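Local coordinates for protein replicative DNA helicase (PDB 3GXV) that probably unwinds the DNA duplex at the replication fork as a hexameric, ATP-driven helicase, its N-terminal domain taking part in the interplay with primase, at residues K102-S105 against I106-L110; A24-K27 against I28-H32. All coordinates share one frame; numbering follows the deposited sequence.

Contact 1: residues K102-S105 against I106-L110; sequences KNAS and IKRKL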
ATOM      1  N   LYS B 102     -21.215  -4.118  -9.852  1.00  8.35           N
ATOM      2  CA  LYS B 102     -22.269  -4.517  -8.921  1.00  7.21           C
ATOM      3  C   LYS B 102     -23.520  -4.951  -9.665  1.00  8.71           C
ATOM      4  O   LYS B 102     -24.151  -5.943  -9.297  1.00  7.80           O
ATOM      5  CB  LYS B 102     -22.615  -3.360  -7.975  1.00  2.85           C
ATOM      6  CG  LYS B 102     -23.600  -3.733  -6.882  1.00  1.00           C
ATOM      7  CD  LYS B 102     -23.048  -4.879  -6.041  1.00  2.53           C
ATOM      8  CE  LYS B 102     -24.061  -5.369  -5.025  1.00  1.63           C
ATOM      9  NZ  LYS B 102     -24.461  -4.291  -4.101  1.00  6.57           N
ATOM     10  N   ASN B 103     -23.862  -4.190 -10.705  1.00  8.21           N
ATOM     11  CA  ASN B 103     -25.025  -4.453 -11.547  1.00  8.21           C
ATOM     12  C   ASN B 103     -24.958  -5.814 -12.255  1.00  7.71           C
ATOM     13  O   ASN B 103     -25.962  -6.510 -12.342  1.00  5.61           O
ATOM     14  CB  ASN B 103     -25.188  -3.337 -12.599  1.00 11.79           C
ATOM     15  CG  ASN B 103     -25.874  -2.093 -12.043  1.00 15.85           C
ATOM     16  OD1 ASN B 103     -25.741  -0.997 -12.596  1.00 16.03           O
ATOM     17  ND2 ASN B 103     -26.619  -2.259 -10.951  1.00 16.04           N
ATOM     18  N   ALA B 104     -23.790  -6.182 -12.773  1.00  5.12           N
ATOM     19  CA  ALA B 104     -23.652  -7.463 -13.463  1.00  1.99           C
ATOM     20  C   ALA B 104     -23.638  -8.604 -12.452  1.00  2.75           C
ATOM     21  O   ALA B 104     -23.987  -9.738 -12.765  1.00  1.00           O
ATOM     22  CB  ALA B 104     -22.391  -7.481 -14.312  1.00  1.00           C
ATOM     23  N   SER B 105     -23.224  -8.294 -11.232  1.00  4.69           N
ATOM     24  CA  SER B 105     -23.220  -9.288 -10.172  1.00  2.56           C
ATOM     25  C   SER B 105     -24.686  -9.623  -9.898  1.00  1.82           C
ATOM     26  O   SER B 105     -25.079 -10.782  -9.901  1.00  2.92           O
ATOM     27  CB  SER B 105     -22.562  -8.724  -8.916  1.00  2.09           C
ATOM     28  OG  SER B 105     -22.683  -9.629  -7.841  1.00  3.46           O
ATOM     29  N   ILE B 106     -25.499  -8.588  -9.711  1.00  6.03           N
ATOM     30  CA  ILE B 106     -26.926  -8.762  -9.444  1.00  5.17           C
ATOM     31  C   ILE B 106     -27.645  -9.511 -10.569  1.00  2.86           C
ATOM     32  O   ILE B 106     -28.524 -10.342 -10.316  1.00  1.00           O
ATOM     33  CB  ILE B 106     -27.602  -7.383  -9.208  1.00  3.30           C
ATOM     34  CG1 ILE B 106     -27.015  -6.747  -7.945  1.00  3.61           C
ATOM     35  CG2 ILE B 106     -29.127  -7.538  -9.099  1.00  1.00           C
ATOM     36  CD1 ILE B 106     -27.623  -5.401  -7.588  1.00  2.98           C
ATOM     37  N   LYS B 107     -27.277  -9.204 -11.808  1.00  3.06           N
ATOM     38  CA  LYS B 107     -27.872  -9.875 -12.946  1.00  2.06           C
ATOM     39  C   LYS B 107     -27.588 -11.372 -12.874  1.00  4.00           C
ATOM     40  O   LYS B 107     -28.497 -12.178 -13.050  1.00  4.23           O
ATOM     41  CB  LYS B 107     -27.335  -9.304 -14.263  1.00  3.41           C
ATOM     42  CG  LYS B 107     -27.862  -7.934 -14.590  1.00  6.13           C
ATOM     43  CD  LYS B 107     -27.783  -7.632 -16.072  1.00  9.58           C
ATOM     44  CE  LYS B 107     -28.746  -8.499 -16.864  1.00 10.85           C
ATOM     45  NZ  LYS B 107     -28.843  -8.106 -18.301  1.00 12.89           N
ATOM     46  N   ARG B 108     -26.335 -11.738 -12.616  1.00  3.67           N
ATOM     47  CA  ARG B 108     -25.945 -13.146 -12.522  1.00  7.58           C
ATOM     48  C   ARG B 108     -26.686 -13.853 -11.380  1.00  7.53           C
ATOM     49  O   ARG B 108     -27.009 -15.039 -11.475  1.00  6.52           O
ATOM     50  CB  ARG B 108     -24.423 -13.273 -12.328  1.00  7.47           C
ATOM     51  CG  ARG B 108     -23.599 -12.817 -13.531  1.00 11.31           C
ATOM     52  CD  ARG B 108     -22.139 -13.243 -13.408  1.00 12.33           C
ATOM     53  NE  ARG B 108     -21.527 -12.744 -12.175  1.00 12.42           N
ATOM     54  CZ  ARG B 108     -21.074 -11.507 -11.997  1.00 10.00           C
ATOM     55  NH1 ARG B 108     -21.150 -10.613 -12.984  1.00 11.31           N
ATOM     56  NH2 ARG B 108     -20.564 -11.153 -10.821  1.00  6.89           N
ATOM     57  N   LYS B 109     -26.961 -13.118 -10.306  1.00  8.40           N
ATOM     58  CA  LYS B 109     -27.696 -13.665  -9.171  1.00 11.40           C
ATOM     59  C   LYS B 109     -29.163 -13.838  -9.573  1.00  9.84           C
ATOM     60  O   LYS B 109     -29.859 -14.728  -9.096  1.00  9.88           O
ATOM     61  CB  LYS B 109     -27.598 -12.719  -7.971  1.00 19.20           C
ATOM     62  CG  LYS B 109     -26.196 -12.552  -7.425  1.00 26.90           C
ATOM     63  CD  LYS B 109     -26.224 -11.825  -6.089  1.00 32.92           C
ATOM     64  CE  LYS B 109     -24.839 -11.348  -5.691  1.00 35.44           C
ATOM     65  NZ  LYS B 109     -23.859 -12.466  -5.582  1.00 38.01           N
ATOM     66  N   LEU B 110     -29.616 -12.966 -10.459  1.00  6.96           N
ATOM     67  CA  LEU B 110     -30.974 -13.004 -10.955  1.00  6.72           C
ATOM     68  C   LEU B 110     -31.156 -14.257 -11.789  1.00  4.77           C
ATOM     69  O   LEU B 110     -32.120 -14.997 -11.621  1.00  4.52           O
ATOM     70  CB  LEU B 110     -31.241 -11.763 -11.807  1.00  3.59           C
ATOM     71  CG  LEU B 110     -31.487 -10.473 -11.020  1.00  5.35           C
ATOM     72  CD1 LEU B 110     -31.358  -9.279 -11.946  1.00  1.60           C
ATOM     73  CD2 LEU B 110     -32.864 -10.524 -10.378  1.00  6.10           C
TER
HETATM   74  O   HOH W   1     -22.170 -12.353  -8.692  1.00 24.20           O
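Arg108 folds back over the turn before it, laying one face of its guanidinium on the backbone of Ser105, whose CA lies 3.3 Å from NH2. The chain bends at CG-CD (chi3 -57°), which turns the flat group back toward residues 104 and 105 and leaves NH1 3.6 Å from Ala104 CB. A water bridges the ends of the two side chains: it donates to Ser105 OG at 2.9 Å and weakly accepts from Arg108 NH2. With its OG anti to the backbone N (chi1 174°), buried Ser105 also hydrogen-bonds Asp39, from the loop between helices 27-32 and 43-57; Arg108 NH2 bonds weakly to the Asp39 carbonyl. Arg108 and Ser105 lie on one side of the long helix 95-119, whose i to i+4 backbone bonds include Lys109 N to Ser105 O and Arg108 N to Ala104 O. Lys109 borders the packed side, passing CE by Ser105 OG at 3.5 Å, its ammonium in a long, weak ion pair with Asp39. Elsewhere packing is looser: exposed Ile106 brings CG1 no nearer than 4.4 Å to Lys102 CE, the Lys102 ammonium turning to Val34 O in a weak bond, and exposed Lys107 sends its ammonium away from the preceding turn.

Contact 2: residues A24-K27 against I28-H32; sequences ANHK and IEEVH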
ATOM      1  N   ALA B  24      -4.532   4.176  -4.950  1.00 17.81           N
ATOM      2  CA  ALA B  24      -5.059   4.911  -3.808  1.00 17.12           C
ATOM      3  C   ALA B  24      -5.724   3.911  -2.874  1.00 18.31           C
ATOM      4  O   ALA B  24      -6.944   3.744  -2.909  1.00 19.61           O
ATOM      5  CB  ALA B  24      -6.069   5.957  -4.260  1.00 13.49           C
ATOM      6  N   ASN B  25      -4.918   3.248  -2.044  1.00 16.35           N
ATOM      7  CA  ASN B  25      -5.414   2.236  -1.106  1.00 16.84           C
ATOM      8  C   ASN B  25      -6.628   2.685  -0.284  1.00 15.80           C
ATOM      9  O   ASN B  25      -7.350   1.859   0.274  1.00 10.92           O
ATOM     10  CB  ASN B  25      -4.275   1.793  -0.178  1.00 13.12           C
ATOM     11  CG  ASN B  25      -3.136   1.133  -0.937  1.00 13.53           C
ATOM     12  OD1 ASN B  25      -2.925   1.408  -2.115  1.00 12.80           O
ATOM     13  ND2 ASN B  25      -2.393   0.263  -0.265  1.00 14.10           N
ATOM     14  N   HIS B  26      -6.865   3.993  -0.226  1.00 16.79           N
ATOM     15  CA  HIS B  26      -7.996   4.504   0.538  1.00 20.60           C
ATOM     16  C   HIS B  26      -9.311   4.290  -0.210  1.00 18.85           C
ATOM     17  O   HIS B  26     -10.375   4.211   0.404  1.00 16.59           O
ATOM     18  CB  HIS B  26      -7.805   5.996   0.851  1.00 24.71           C
ATOM     19  CG  HIS B  26      -8.229   6.919  -0.256  1.00 30.37           C
ATOM     20  ND1 HIS B  26      -9.552   7.178  -0.546  1.00 31.24           N
ATOM     21  CD2 HIS B  26      -7.502   7.662  -1.122  1.00 30.37           C
ATOM     22  CE1 HIS B  26      -9.622   8.044  -1.539  1.00 31.80           C
ATOM     23  NE2 HIS B  26      -8.391   8.354  -1.908  1.00 31.49           N
ATOM     24  N   LYS B  27      -9.232   4.180  -1.532  1.00 19.35           N
ATOM     25  CA  LYS B  27     -10.422   3.984  -2.352  1.00 20.14           C
ATOM     26  C   LYS B  27     -11.087   2.649  -2.094  1.00 20.81           C
ATOM     27  O   LYS B  27     -12.200   2.400  -2.579  1.00 21.02           O
ATOM     28  CB  LYS B  27     -10.079   4.081  -3.841  1.00 20.85           C
ATOM     29  CG  LYS B  27      -9.999   5.502  -4.411  1.00 24.36           C
ATOM     30  CD  LYS B  27      -9.571   5.464  -5.872  1.00 24.23           C
ATOM     31  CE  LYS B  27      -9.557   6.847  -6.515  1.00 25.46           C
ATOM     32  NZ  LYS B  27     -10.922   7.339  -6.833  1.00 27.27           N
ATOM     33  N   ILE B  28     -10.424   1.797  -1.320  1.00 19.12           N
ATOM     34  CA  ILE B  28     -10.958   0.469  -1.047  1.00 19.28           C
ATOM     35  C   ILE B  28     -12.172   0.516  -0.132  1.00 21.53           C
ATOM     36  O   ILE B  28     -13.015  -0.378  -0.154  1.00 19.97           O
ATOM     37  CB  ILE B  28      -9.864  -0.466  -0.446  1.00 16.03           C
ATOM     38  CG1 ILE B  28     -10.302  -1.928  -0.576  1.00 13.22           C
ATOM     39  CG2 ILE B  28      -9.618  -0.130   1.020  1.00 11.89           C
ATOM     40  CD1 ILE B  28      -9.241  -2.930  -0.135  1.00 13.07           C
ATOM     41  N   GLU B  29     -12.268   1.574   0.662  1.00 25.11           N
ATOM     42  CA  GLU B  29     -13.390   1.735   1.585  1.00 28.18           C
ATOM     43  C   GLU B  29     -14.656   2.043   0.792  1.00 29.99           C
ATOM     44  O   GLU B  29     -15.723   1.471   1.037  1.00 29.82           O
ATOM     45  CB  GLU B  29     -13.083   2.868   2.565  1.00 29.07           C
ATOM     46  CG  GLU B  29     -11.740   2.684   3.259  1.00 32.12           C
ATOM     47  CD  GLU B  29     -11.194   3.960   3.866  1.00 34.91           C
ATOM     48  OE1 GLU B  29     -10.032   3.941   4.329  1.00 34.47           O
ATOM     49  OE2 GLU B  29     -11.922   4.978   3.880  1.00 36.25           O
ATOM     50  N   GLU B  30     -14.517   2.943  -0.174  1.00 29.84           N
ATOM     51  CA  GLU B  30     -15.633   3.340  -1.009  1.00 29.28           C
ATOM     52  C   GLU B  30     -16.112   2.161  -1.862  1.00 28.31           C
ATOM     53  O   GLU B  30     -17.304   1.843  -1.890  1.00 27.69           O
ATOM     54  CB  GLU B  30     -15.210   4.516  -1.893  1.00 34.48           C
ATOM     55  CG  GLU B  30     -14.774   5.763  -1.105  1.00 40.12           C
ATOM     56  CD  GLU B  30     -13.273   5.828  -0.836  1.00 42.71           C
ATOM     57  OE1 GLU B  30     -12.501   5.994  -1.803  1.00 44.28           O
ATOM     58  OE2 GLU B  30     -12.862   5.722   0.340  1.00 42.68           O
ATOM     59  N   VAL B  31     -15.173   1.508  -2.541  1.00 26.55           N
ATOM     60  CA  VAL B  31     -15.476   0.361  -3.388  1.00 21.84           C
ATOM     61  C   VAL B  31     -16.161  -0.759  -2.610  1.00 21.67           C
ATOM     62  O   VAL B  31     -17.101  -1.372  -3.112  1.00 22.27           O
ATOM     63  CB  VAL B  31     -14.189  -0.191  -4.030  1.00 21.25           C
ATOM     64  CG1 VAL B  31     -14.500  -1.443  -4.859  1.00 19.53           C
ATOM     65  CG2 VAL B  31     -13.557   0.889  -4.905  1.00 21.48           C
ATOM     66  N   HIS B  32     -15.689  -1.010  -1.388  1.00 22.72           N
ATOM     67  CA  HIS B  32     -16.231  -2.067  -0.525  1.00 22.17           C
ATOM     68  C   HIS B  32     -17.630  -1.720  -0.013  1.00 23.04           C
ATOM     69  O   HIS B  32     -18.371  -2.598   0.437  1.00 23.26           O
ATOM     70  CB  HIS B  32     -15.294  -2.297   0.670  1.00 18.48           C
ATOM     71  CG  HIS B  32     -15.626  -3.513   1.484  1.00 14.98           C
ATOM     72  ND1 HIS B  32     -15.107  -3.718   2.747  1.00 16.07           N
ATOM     73  CD2 HIS B  32     -16.390  -4.590   1.212  1.00 16.37           C
ATOM     74  CE1 HIS B  32     -15.544  -4.875   3.214  1.00 13.75           C
ATOM     75  NE2 HIS B  32     -16.322  -5.426   2.305  1.00 13.86           N
TER
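A type I beta turn from Ala24 to Lys27 leads straight into the first turn of helix 27-32, and the side chain of Glu30 reaches back across this junction. Lys27 N closes the beta turn on Ala24 O at 2.7 Å. Three backbone bonds then carry the chain into the helix: Ile28 N binds Asn25 O weakly, Glu29 N meets His26 O at 3.3 Å, and Val31 N donates almost straight (173°) to Lys27 O. The Glu30 chain is bent at CB-CG (chi2 93°), which swings its carboxylate back beside His26. There OE2 lies in the plane of the imidazole at its edge, while OE1 stands 3.4 Å from ND1; ring and carboxylate planes are 35° apart. Packing is tight here: Glu30 OE1 comes 2.9 Å from Lys27 CA, and OE2 lies 2.9 Å from His26 O, an unfavourable pairing of two acceptors. Lys27 CG lies over the rim of one imidazole face. With Glu30 beside ND1 and Glu119 of the second subunit bonded at NE2, protonation of His26 would probably be favoured. The Lys27 ammonium forms a salt bridge with the same Glu119, so neighbouring residues of the turn grip one carboxylate across the dimer interface. On the buried side Ile28 CG2 sits 3.1 Å from Asn25 O and Val31 CG2 as close to Lys27 O. From there Ile28 packs on Leu53 and His56 of helix 43-57, and both Ile28 and Val31 rest on Ile21 of helix 3-23.

The two contacts lie in series in an all-helical domain: contact 2 comes early, at the passage from helix 3-23 into helix 27-32, and contact 1 late, within helix 95-119. Their centres are 21 Å apart and their nearest atoms about 7 Å, without touching. The loop that follows helix 27-32 reaches contact 1, where its Val34, Leu35 and Asp39 meet residues 102-109. Helix 95-119 also serves the dimer: Glu119 of the second subunit, from the far end of its copy, is gripped by contact 2. Contact 1 links this helix to the loop after helix 27-32 of its own chain, and contact 2 receives its counterpart, consistent with subunit pairing in DnaB N-terminal domains.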